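PDB 3JU7: putative PLP-dependent aminotransferase, which probably transfers amino groups between substrates using pyridoxal phosphate as cofactor. Local coordinates for residues Leu22-Ala27 against Asn38-Gln43; Tyr113-Val118 against Leu337-Lys342; Val118-Ile123 against Glu149-Lys154. All blocks are in the same frame, centred on the assembly; numbering follows the deposited sequence.

Contact 1 of 3, residues Leu22-Ala27 against Asn38-Gln43; sequences LKEIDA and NQRFEQ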
loop_
_atom_site.group_PDB
_atom_site.type_symbol
_atom_site.label_atom_id
_atom_site.label_comp_id
_atom_site.label_asym_id
_atom_site.label_seq_id
_atom_site.Cartn_x
_atom_site.Cartn_y
_atom_site.Cartn_z
ATOM N N LEU A 22 -5.988 8.891 -19.319
ATOM C CA LEU A 22 -4.750 9.586 -18.970
ATOM C C LEU A 22 -4.805 11.070 -19.391
ATOM O O LEU A 22 -4.357 11.950 -18.642
ATOM C CB LEU A 22 -3.519 8.889 -19.577
ATOM C CG LEU A 22 -3.228 7.474 -19.055
ATOM C CD1 LEU A 22 -1.949 6.931 -19.658
ATOM C CD2 LEU A 22 -3.133 7.415 -17.562
ATOM N N LYS A 23 -5.372 11.365 -20.563
ATOM C CA LYS A 23 -5.587 12.772 -20.937
ATOM C C LYS A 23 -6.518 13.458 -19.945
ATOM O O LYS A 23 -6.276 14.586 -19.543
ATOM C CB LYS A 23 -6.146 12.948 -22.354
ATOM C CG LYS A 23 -5.227 12.469 -23.489
ATOM C CD LYS A 23 -3.768 12.985 -23.466
ATOM C CE LYS A 23 -3.582 14.390 -24.059
ATOM N NZ LYS A 23 -2.183 14.533 -24.611
ATOM N N GLU A 24 -7.591 12.795 -19.539
ATOM C CA GLU A 24 -8.464 13.387 -18.529
ATOM C C GLU A 24 -7.704 13.739 -17.253
ATOM O O GLU A 24 -7.893 14.818 -16.688
ATOM C CB GLU A 24 -9.553 12.427 -18.147
ATOM C CG GLU A 24 -10.696 12.374 -19.087
ATOM C CD GLU A 24 -11.811 11.557 -18.483
ATOM O OE1 GLU A 24 -12.407 12.017 -17.482
ATOM O OE2 GLU A 24 -12.063 10.456 -18.996
ATOM N N ILE A 25 -6.871 12.803 -16.781
ATOM C CA ILE A 25 -6.121 13.034 -15.572
ATOM C C ILE A 25 -5.225 14.246 -15.724
ATOM O O ILE A 25 -5.145 15.079 -14.821
ATOM C CB ILE A 25 -5.234 11.834 -15.207
ATOM C CG1 ILE A 25 -6.100 10.656 -14.725
ATOM C CG2 ILE A 25 -4.275 12.231 -14.130
ATOM C CD1 ILE A 25 -5.483 9.289 -14.833
ATOM N N ASP A 26 -4.536 14.344 -16.851
ATOM C CA ASP A 26 -3.618 15.456 -17.086
ATOM C C ASP A 26 -4.381 16.779 -17.183
ATOM O O ASP A 26 -3.866 17.797 -16.724
ATOM C CB ASP A 26 -2.799 15.266 -18.374
ATOM C CG ASP A 26 -1.682 14.241 -18.228
ATOM O OD1 ASP A 26 -1.303 13.954 -17.075
ATOM O OD2 ASP A 26 -1.179 13.750 -19.276
ATOM N N ALA A 27 -5.585 16.761 -17.776
ATOM C CA ALA A 27 -6.393 17.973 -17.844
ATOM C C ALA A 27 -6.944 18.348 -16.462
ATOM O O ALA A 27 -7.023 19.504 -16.140
ATOM C CB ALA A 27 -7.521 17.844 -18.852
ATOM N N ASN A 38 -11.209 7.278 -10.275
ATOM C CA ASN A 38 -11.471 6.244 -9.267
ATOM C C ASN A 38 -12.958 6.140 -8.925
ATOM O O ASN A 38 -13.526 5.052 -8.876
ATOM C CB ASN A 38 -10.677 6.517 -8.025
ATOM C CG ASN A 38 -10.651 5.333 -7.075
ATOM O OD1 ASN A 38 -9.831 4.408 -7.211
ATOM N ND2 ASN A 38 -11.525 5.369 -6.088
ATOM N N GLN A 39 -13.622 7.261 -8.715
ATOM C CA GLN A 39 -15.062 7.196 -8.456
ATOM C C GLN A 39 -15.770 6.561 -9.648
ATOM O O GLN A 39 -16.700 5.775 -9.458
ATOM C CB GLN A 39 -15.693 8.555 -8.218
ATOM C CG GLN A 39 -15.214 9.331 -6.994
ATOM C CD GLN A 39 -15.659 10.789 -7.042
ATOM O OE1 GLN A 39 -16.844 11.086 -7.334
ATOM N NE2 GLN A 39 -14.728 11.710 -6.772
ATOM N N ARG A 40 -15.359 6.918 -10.868
ATOM C CA ARG A 40 -16.029 6.387 -12.073
ATOM C C ARG A 40 -15.846 4.886 -12.119
ATOM O O ARG A 40 -16.778 4.149 -12.379
ATOM C CB ARG A 40 -15.487 7.018 -13.359
ATOM C CG ARG A 40 -16.258 6.622 -14.629
ATOM C CD ARG A 40 -15.608 7.158 -15.921
ATOM N NE ARG A 40 -15.418 8.589 -15.794
ATOM C CZ ARG A 40 -14.531 9.323 -16.441
ATOM N NH1 ARG A 40 -13.717 8.793 -17.341
ATOM N NH2 ARG A 40 -14.484 10.619 -16.192
ATOM N N PHE A 41 -14.641 4.436 -11.801
ATOM C CA PHE A 41 -14.314 3.023 -11.806
ATOM C C PHE A 41 -15.223 2.255 -10.828
ATOM O O PHE A 41 -15.792 1.214 -11.181
ATOM C CB PHE A 41 -12.822 2.866 -11.455
ATOM C CG PHE A 41 -12.311 1.441 -11.446
ATOM C CD1 PHE A 41 -12.795 0.475 -12.346
ATOM C CD2 PHE A 41 -11.282 1.085 -10.578
ATOM C CE1 PHE A 41 -12.278 -0.835 -12.344
ATOM C CE2 PHE A 41 -10.762 -0.208 -10.569
ATOM C CZ PHE A 41 -11.258 -1.176 -11.446
ATOM N N GLU A 42 -15.373 2.795 -9.617
ATOM C CA GLU A 42 -16.198 2.162 -8.585
ATOM C C GLU A 42 -17.660 2.174 -8.986
ATOM O O GLU A 42 -18.359 1.216 -8.730
ATOM C CB GLU A 42 -16.018 2.867 -7.236
ATOM C CG GLU A 42 -14.613 2.719 -6.628
ATOM C CD GLU A 42 -14.416 3.659 -5.446
ATOM O OE1 GLU A 42 -15.223 4.604 -5.281
ATOM O OE2 GLU A 42 -13.464 3.480 -4.679
ATOM N N GLN A 43 -18.121 3.252 -9.614
ATOM C CA GLN A 43 -19.515 3.336 -10.041
ATOM C C GLN A 43 -19.757 2.312 -11.143
ATOM O O GLN A 43 -20.821 1.706 -11.217
ATOM C CB GLN A 43 -19.902 4.756 -10.507
#
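Two consecutive N-terminal helices, 19-28 and 36-48, are bridged by a bidentate salt bridge between Glu24 and Arg40 of this DegT/DnrJ/EryC1-family chain. The side chains approach from opposite directions, and no other residue of Leu22-Ala27 or Asn38-Gln43 joins the contact, which buries just 84 Å² at the surface. The guanidinium group meets the carboxylate end-on. Arg40 NH2 gives a nearly straight bond to Glu24 OE1 (2.8 Å), using the syn lone pair of that oxygen. Both oxygens lie close to the guanidinium plane, and the two flat groups are only 17° from coplanar, so the paired bonds restrict rotation of either group. The Glu24 chain, extended beyond CG, supplies reach, while the turn at chi3 of Arg40 (-53°) orients its NH1 and NH2 end. Helix 237-248 lies alongside both segments, with Ile25 touching Glu237 and Arg40 touching Ile244. Asp20, a calcium site of this protein though without the metal in this chain, has its side chain about 6 Å from that of Glu24, and a calcium ion lies about 7 Å from the Glu24 side chain. The second arm of the pair runs from Arg40 NH1 to the syn lone pair of Glu24 OE2, at 2.9 Å.

Contact 2 of 3, residues Tyr113-Val118 against Leu337-Lys342; sequences YMDKTV and LTRTNK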
loop_
_atom_site.group_PDB
_atom_site.type_symbol
_atom_site.label_atom_id
_atom_site.label_comp_id
_atom_site.label_asym_id
_atom_site.label_seq_id
_atom_site.Cartn_x
_atom_site.Cartn_y
_atom_site.Cartn_z
ATOM N N TYR A 113 -12.161 -25.551 0.499
ATOM C CA TYR A 113 -12.470 -24.454 1.386
ATOM C C TYR A 113 -12.371 -24.926 2.851
ATOM O O TYR A 113 -12.403 -26.128 3.155
ATOM C CB TYR A 113 -13.879 -23.901 1.139
ATOM C CG TYR A 113 -14.263 -23.675 -0.291
ATOM C CD1 TYR A 113 -13.454 -22.947 -1.143
ATOM C CD2 TYR A 113 -15.490 -24.107 -0.769
ATOM C CE1 TYR A 113 -13.836 -22.702 -2.460
ATOM C CE2 TYR A 113 -15.878 -23.882 -2.077
ATOM C CZ TYR A 113 -15.050 -23.178 -2.932
ATOM O OH TYR A 113 -15.461 -22.925 -4.236
HETATM N N MSE A 114 -12.283 -23.949 3.738
HETATM C CA MSE A 114 -12.339 -24.167 5.174
HETATM C C MSE A 114 -13.587 -25.014 5.467
HETATM O O MSE A 114 -14.685 -24.731 4.959
HETATM C CB MSE A 114 -12.307 -22.795 5.901
HETATM C CG MSE A 114 -12.213 -22.895 7.383
HETATM SE SE MSE A 114 -11.545 -21.342 8.224
HETATM C CE MSE A 114 -12.788 -20.090 7.311
ATOM N N ASP A 115 -13.395 -26.104 6.204
ATOM C CA ASP A 115 -14.490 -27.001 6.558
ATOM C C ASP A 115 -15.357 -26.364 7.643
ATOM O O ASP A 115 -14.920 -26.206 8.776
ATOM C CB ASP A 115 -13.922 -28.340 7.049
ATOM C CG ASP A 115 -14.986 -29.277 7.611
ATOM O OD1 ASP A 115 -16.075 -28.803 7.989
ATOM O OD2 ASP A 115 -14.715 -30.487 7.714
ATOM N N LYS A 116 -16.598 -26.036 7.290
ATOM C CA LYS A 116 -17.467 -25.240 8.158
ATOM C C LYS A 116 -17.808 -25.931 9.477
ATOM O O LYS A 116 -17.926 -25.284 10.494
ATOM C CB LYS A 116 -18.718 -24.754 7.385
ATOM C CG LYS A 116 -18.376 -23.490 6.501
ATOM C CD LYS A 116 -19.415 -23.101 5.425
ATOM C CE LYS A 116 -19.307 -24.007 4.201
ATOM N NZ LYS A 116 -19.986 -23.432 3.007
ATOM N N THR A 117 -17.886 -27.246 9.458
ATOM C CA THR A 117 -18.118 -28.009 10.663
ATOM C C THR A 117 -16.998 -27.811 11.648
ATOM O O THR A 117 -17.226 -27.556 12.830
ATOM C CB THR A 117 -18.213 -29.492 10.337
ATOM O OG1 THR A 117 -19.356 -29.691 9.520
ATOM C CG2 THR A 117 -18.370 -30.318 11.568
ATOM N N VAL A 118 -15.774 -27.918 11.154
ATOM C CA VAL A 118 -14.611 -27.769 12.011
ATOM C C VAL A 118 -14.502 -26.307 12.472
ATOM O O VAL A 118 -14.190 -26.054 13.625
ATOM C CB VAL A 118 -13.348 -28.299 11.300
ATOM C CG1 VAL A 118 -12.086 -27.929 12.085
ATOM C CG2 VAL A 118 -13.482 -29.863 11.084
ATOM N N LEU A 337 -4.817 -30.803 10.836
ATOM C CA LEU A 337 -4.708 -30.333 9.449
ATOM C C LEU A 337 -4.435 -31.483 8.463
ATOM O O LEU A 337 -3.824 -31.308 7.400
ATOM C CB LEU A 337 -3.650 -29.209 9.366
ATOM C CG LEU A 337 -4.035 -27.887 10.059
ATOM C CD1 LEU A 337 -2.953 -26.838 9.980
ATOM C CD2 LEU A 337 -5.341 -27.335 9.438
ATOM N N THR A 338 -4.952 -32.660 8.776
ATOM C CA THR A 338 -4.694 -33.843 7.933
ATOM C C THR A 338 -5.095 -33.672 6.459
ATOM O O THR A 338 -4.373 -34.095 5.564
ATOM C CB THR A 338 -5.371 -35.102 8.500
ATOM O OG1 THR A 338 -4.801 -35.411 9.782
ATOM C CG2 THR A 338 -5.195 -36.275 7.542
ATOM N N ARG A 339 -6.236 -33.056 6.197
ATOM C CA ARG A 339 -6.647 -32.854 4.803
ATOM C C ARG A 339 -5.788 -31.815 4.078
ATOM O O ARG A 339 -5.419 -32.013 2.894
ATOM C CB ARG A 339 -8.127 -32.506 4.727
ATOM C CG ARG A 339 -8.976 -33.658 5.169
ATOM C CD ARG A 339 -10.423 -33.286 5.351
ATOM N NE ARG A 339 -10.684 -32.503 6.564
ATOM C CZ ARG A 339 -11.887 -32.031 6.894
ATOM N NH1 ARG A 339 -12.930 -32.240 6.108
ATOM N NH2 ARG A 339 -12.054 -31.337 7.991
ATOM N N THR A 340 -5.462 -30.719 4.778
ATOM C CA THR A 340 -4.606 -29.662 4.206
ATOM C C THR A 340 -3.273 -30.287 3.810
ATOM O O THR A 340 -2.761 -30.053 2.730
ATOM C CB THR A 340 -4.389 -28.470 5.213
ATOM O OG1 THR A 340 -5.664 -27.989 5.688
ATOM C CG2 THR A 340 -3.670 -27.289 4.553
ATOM N N ASN A 341 -2.733 -31.131 4.671
ATOM C CA ASN A 341 -1.467 -31.793 4.367
ATOM C C ASN A 341 -1.561 -32.659 3.131
ATOM O O ASN A 341 -0.675 -32.658 2.266
ATOM C CB ASN A 341 -0.975 -32.638 5.557
ATOM C CG ASN A 341 -0.530 -31.769 6.717
ATOM O OD1 ASN A 341 -0.318 -30.559 6.547
ATOM N ND2 ASN A 341 -0.375 -32.369 7.896
ATOM N N LYS A 342 -2.638 -33.408 3.052
ATOM C CA LYS A 342 -2.835 -34.284 1.927
ATOM C C LYS A 342 -2.950 -33.470 0.627
ATOM O O LYS A 342 -2.258 -33.763 -0.349
ATOM C CB LYS A 342 -4.067 -35.183 2.162
ATOM C CG LYS A 342 -4.466 -36.035 0.980
ATOM C CD LYS A 342 -3.381 -37.005 0.565
ATOM C CE LYS A 342 -3.303 -38.176 1.487
ATOM N NZ LYS A 342 -4.530 -39.022 1.268
#
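With chi1 at 173°, Asp115 carries its carboxylate opposite the backbone N and out toward Arg339, whose own chain bends at chi3 (-75°) to present the NH1 and NH2 end of the guanidinium. The two side chains cross at about a right angle, and their flat groups stand 75° apart, so this is not the coplanar pairing of two oxygens with two nitrogens. Instead both nitrogens converge on a single atom. Arg339 NH2 lies 2.8 Å from Asp115 OD2, and Arg339 NH1 bonds to the same OD2 at 3.0 Å. The oxygen sits in the guanidinium plane, yet it is met on its anti side, with the two donors reaching it from opposite faces of the carboxylate plane.

That leaves Asp115 OD1 for the backbone. Asp115 is the N-cap of helix 116-126, and its OD1 accepts weak bonds from Thr117 N (2.8 Å) and Val118 N (3.3 Å). One carboxylate therefore both caps a helix start and ties it to the beginning of helix 338-346, more than 200 residues later in the chain; the N-H groups at the helix start would probably help to stabilise its negative charge. Asp106 takes a second share of the arginine through a salt bridge to Arg339 NE, and its other carboxylate oxygen bonds to Thr340 OG1. The remaining contact is slight van der Waals packing: Val118 CG2 lies at the edge of the guanidinium, in its plane, 3.7 Å from Arg339 NH2.

Contact 3 of 3, residues Val118-Ile123 against Glu149-Lys154; sequences VLWDKI and EELEKK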
loop_
_atom_site.group_PDB
_atom_site.type_symbol
_atom_site.label_atom_id
_atom_site.label_comp_id
_atom_site.label_asym_id
_atom_site.label_seq_id
_atom_site.Cartn_x
_atom_site.Cartn_y
_atom_site.Cartn_z
ATOM N N VAL A 118 -15.774 -27.918 11.154
ATOM C CA VAL A 118 -14.611 -27.769 12.011
ATOM C C VAL A 118 -14.502 -26.307 12.472
ATOM O O VAL A 118 -14.190 -26.054 13.625
ATOM C CB VAL A 118 -13.348 -28.299 11.300
ATOM C CG1 VAL A 118 -12.086 -27.929 12.085
ATOM C CG2 VAL A 118 -13.482 -29.863 11.084
ATOM N N LEU A 119 -14.834 -25.358 11.595
ATOM C CA LEU A 119 -14.776 -23.945 11.933
ATOM C C LEU A 119 -15.769 -23.618 13.084
ATOM O O LEU A 119 -15.385 -22.993 14.085
ATOM C CB LEU A 119 -15.052 -23.078 10.684
ATOM C CG LEU A 119 -15.322 -21.581 10.888
ATOM C CD1 LEU A 119 -14.202 -20.833 11.625
ATOM C CD2 LEU A 119 -15.598 -20.887 9.557
ATOM N N TRP A 120 -17.019 -24.085 12.949
ATOM C CA TRP A 120 -18.086 -23.890 13.960
ATOM C C TRP A 120 -17.698 -24.457 15.317
ATOM O O TRP A 120 -17.869 -23.830 16.365
ATOM C CB TRP A 120 -19.375 -24.589 13.514
ATOM C CG TRP A 120 -20.444 -23.712 12.944
ATOM C CD1 TRP A 120 -21.739 -23.613 13.382
ATOM C CD2 TRP A 120 -20.328 -22.815 11.834
ATOM N NE1 TRP A 120 -22.434 -22.713 12.609
ATOM C CE2 TRP A 120 -21.591 -22.210 11.650
ATOM C CE3 TRP A 120 -19.280 -22.460 10.981
ATOM C CZ2 TRP A 120 -21.830 -21.271 10.649
ATOM C CZ3 TRP A 120 -19.521 -21.535 9.986
ATOM C CH2 TRP A 120 -20.783 -20.950 9.829
ATOM N N ASP A 121 -17.181 -25.675 15.316
ATOM C CA ASP A 121 -16.828 -26.274 16.585
ATOM C C ASP A 121 -15.787 -25.409 17.221
ATOM O O ASP A 121 -15.839 -25.147 18.428
ATOM C CB ASP A 121 -16.339 -27.718 16.416
ATOM C CG ASP A 121 -17.467 -28.689 16.060
ATOM O OD1 ASP A 121 -18.660 -28.319 16.089
ATOM O OD2 ASP A 121 -17.156 -29.853 15.749
ATOM N N LYS A 122 -14.862 -24.915 16.411
ATOM C CA LYS A 122 -13.772 -24.095 16.947
ATOM C C LYS A 122 -14.264 -22.728 17.439
ATOM O O LYS A 122 -13.810 -22.224 18.466
ATOM C CB LYS A 122 -12.638 -23.958 15.919
ATOM C CG LYS A 122 -11.372 -23.272 16.448
ATOM C CD LYS A 122 -10.792 -23.949 17.700
ATOM C CE LYS A 122 -10.256 -25.278 17.369
ATOM N NZ LYS A 122 -9.664 -25.988 18.566
ATOM N N ILE A 123 -15.195 -22.114 16.715
ATOM C CA ILE A 123 -15.803 -20.874 17.202
ATOM C C ILE A 123 -16.446 -21.134 18.569
ATOM O O ILE A 123 -16.248 -20.373 19.537
ATOM C CB ILE A 123 -16.827 -20.335 16.244
ATOM C CG1 ILE A 123 -16.123 -19.813 14.986
ATOM C CG2 ILE A 123 -17.634 -19.228 16.932
ATOM C CD1 ILE A 123 -17.055 -19.429 13.853
ATOM N N GLU A 149 -22.587 -15.642 6.203
ATOM C CA GLU A 149 -23.579 -14.623 6.450
ATOM C C GLU A 149 -24.219 -14.934 7.804
ATOM O O GLU A 149 -24.533 -14.014 8.584
ATOM C CB GLU A 149 -24.600 -14.608 5.313
ATOM C CG GLU A 149 -25.709 -13.612 5.470
ATOM C CD GLU A 149 -25.310 -12.183 5.133
ATOM O OE1 GLU A 149 -24.229 -11.941 4.560
ATOM O OE2 GLU A 149 -26.122 -11.283 5.431
ATOM N N GLU A 150 -24.335 -16.226 8.117
ATOM C CA GLU A 150 -24.956 -16.628 9.362
ATOM C C GLU A 150 -24.111 -16.210 10.546
ATOM O O GLU A 150 -24.652 -15.731 11.569
ATOM C CB GLU A 150 -25.222 -18.146 9.402
ATOM C CG GLU A 150 -26.288 -18.531 10.384
ATOM C CD GLU A 150 -27.635 -17.859 10.059
ATOM O OE1 GLU A 150 -28.054 -17.885 8.870
ATOM O OE2 GLU A 150 -28.253 -17.283 10.992
ATOM N N LEU A 151 -22.793 -16.386 10.396
ATOM C CA LEU A 151 -21.811 -15.970 11.406
ATOM C C LEU A 151 -21.912 -14.482 11.645
ATOM O O LEU A 151 -21.904 -14.025 12.796
ATOM C CB LEU A 151 -20.372 -16.347 11.011
ATOM C CG LEU A 151 -19.911 -17.796 11.188
ATOM C CD1 LEU A 151 -18.446 -17.970 10.722
ATOM C CD2 LEU A 151 -20.105 -18.276 12.666
ATOM N N GLU A 152 -22.024 -13.720 10.568
ATOM C CA GLU A 152 -22.158 -12.269 10.712
ATOM C C GLU A 152 -23.417 -11.963 11.526
ATOM O O GLU A 152 -23.367 -11.219 12.483
ATOM C CB GLU A 152 -22.217 -11.572 9.346
ATOM C CG GLU A 152 -20.842 -11.276 8.716
ATOM C CD GLU A 152 -20.256 -9.957 9.164
ATOM O OE1 GLU A 152 -21.037 -9.071 9.555
ATOM O OE2 GLU A 152 -19.009 -9.793 9.117
ATOM N N LYS A 153 -24.536 -12.581 11.178
ATOM C CA LYS A 153 -25.755 -12.326 11.905
ATOM C C LYS A 153 -25.616 -12.671 13.387
ATOM O O LYS A 153 -26.252 -12.020 14.191
ATOM C CB LYS A 153 -26.938 -13.048 11.270
ATOM C CG LYS A 153 -27.345 -12.445 9.912
ATOM C CD LYS A 153 -28.656 -13.023 9.354
ATOM C CE LYS A 153 -28.658 -14.547 9.300
ATOM N NZ LYS A 153 -29.789 -15.114 8.485
ATOM N N LYS A 154 -24.787 -13.662 13.740
ATOM C CA LYS A 154 -24.504 -14.030 15.144
ATOM C C LYS A 154 -23.448 -13.137 15.836
ATOM O O LYS A 154 -22.999 -13.459 16.939
ATOM C CB LYS A 154 -23.992 -15.490 15.239
ATOM C CG LYS A 154 -25.070 -16.605 15.150
ATOM C CD LYS A 154 -24.523 -18.038 15.418
#
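Leu151 carries nearly all of this contact, meeting Leu119, Trp120 and Ile123 of the opposite helix. Earlier in Glu149-Lys154, Glu149 OE2 bonds to Ser180 OG. Glu150 starts out toward helix 118-123, but its end leads away, and Glu150 OE1 forms a weak salt bridge with Lys153 NZ at 3.3 Å.

Leu151 follows, and its side chain meets those from the other helix across the wide gap between the backbones, whose short helical axes come no closer than 12.9 Å. Its CG stands anti to the carbonyl carbon (chi1 -78°), which sends both methyl groups to the opposite helix. There Leu151 CD2 meets Ile123 CD1 tip to tip at 3.5 Å, a tighter carbon pair than usual. Leu151 CD1 touches Leu119 CD2 more loosely, at 4.2 Å. Trp120 has two deposited conformers, so its contact is less certain; in one, Leu151 CD2 lies over the six-membered ring of the indole, 4.1 Å from its centroid and 16° off its normal, a CH-pi contact.

Next, Glu152 OE2 pairs with Lys73 NZ and accepts from Val158 N. The helix ends at Lys153, and Lys154 is the first residue to leave helical geometry. The axes of segments 118-123 and 149-153 run almost parallel (15°), and strand 130-133 separates the two helices in sequence, while Leu119 and Ile123 also rest on Leu82 of strand 80-84. Such same-direction neighbouring helices packed on strands are consistent with the helical layer of an alpha/beta domain, as in the large domain of fold type I PLP enzymes.

In the fold
Contact 1 comes first along the chain, between helices 19-28 and 36-48, and closes before the others open. It is also remote in space: its centre is 43 Å from that of contact 2, on the other side of the chain's centre, and 40 Å from that of contact 3. Contacts 2 and 3 lie 15 Å apart between centres and share helix 116-126, with Val118 common to both; Met114 CE also packs on Leu119 CD2 at 3.7 Å. Contact 3 is nested within the long loop closed by contact 2. Helix 116-126 is thus fixed at its start to the late helix 338-346 and farther along to its near-sequence neighbour, helix 146-153.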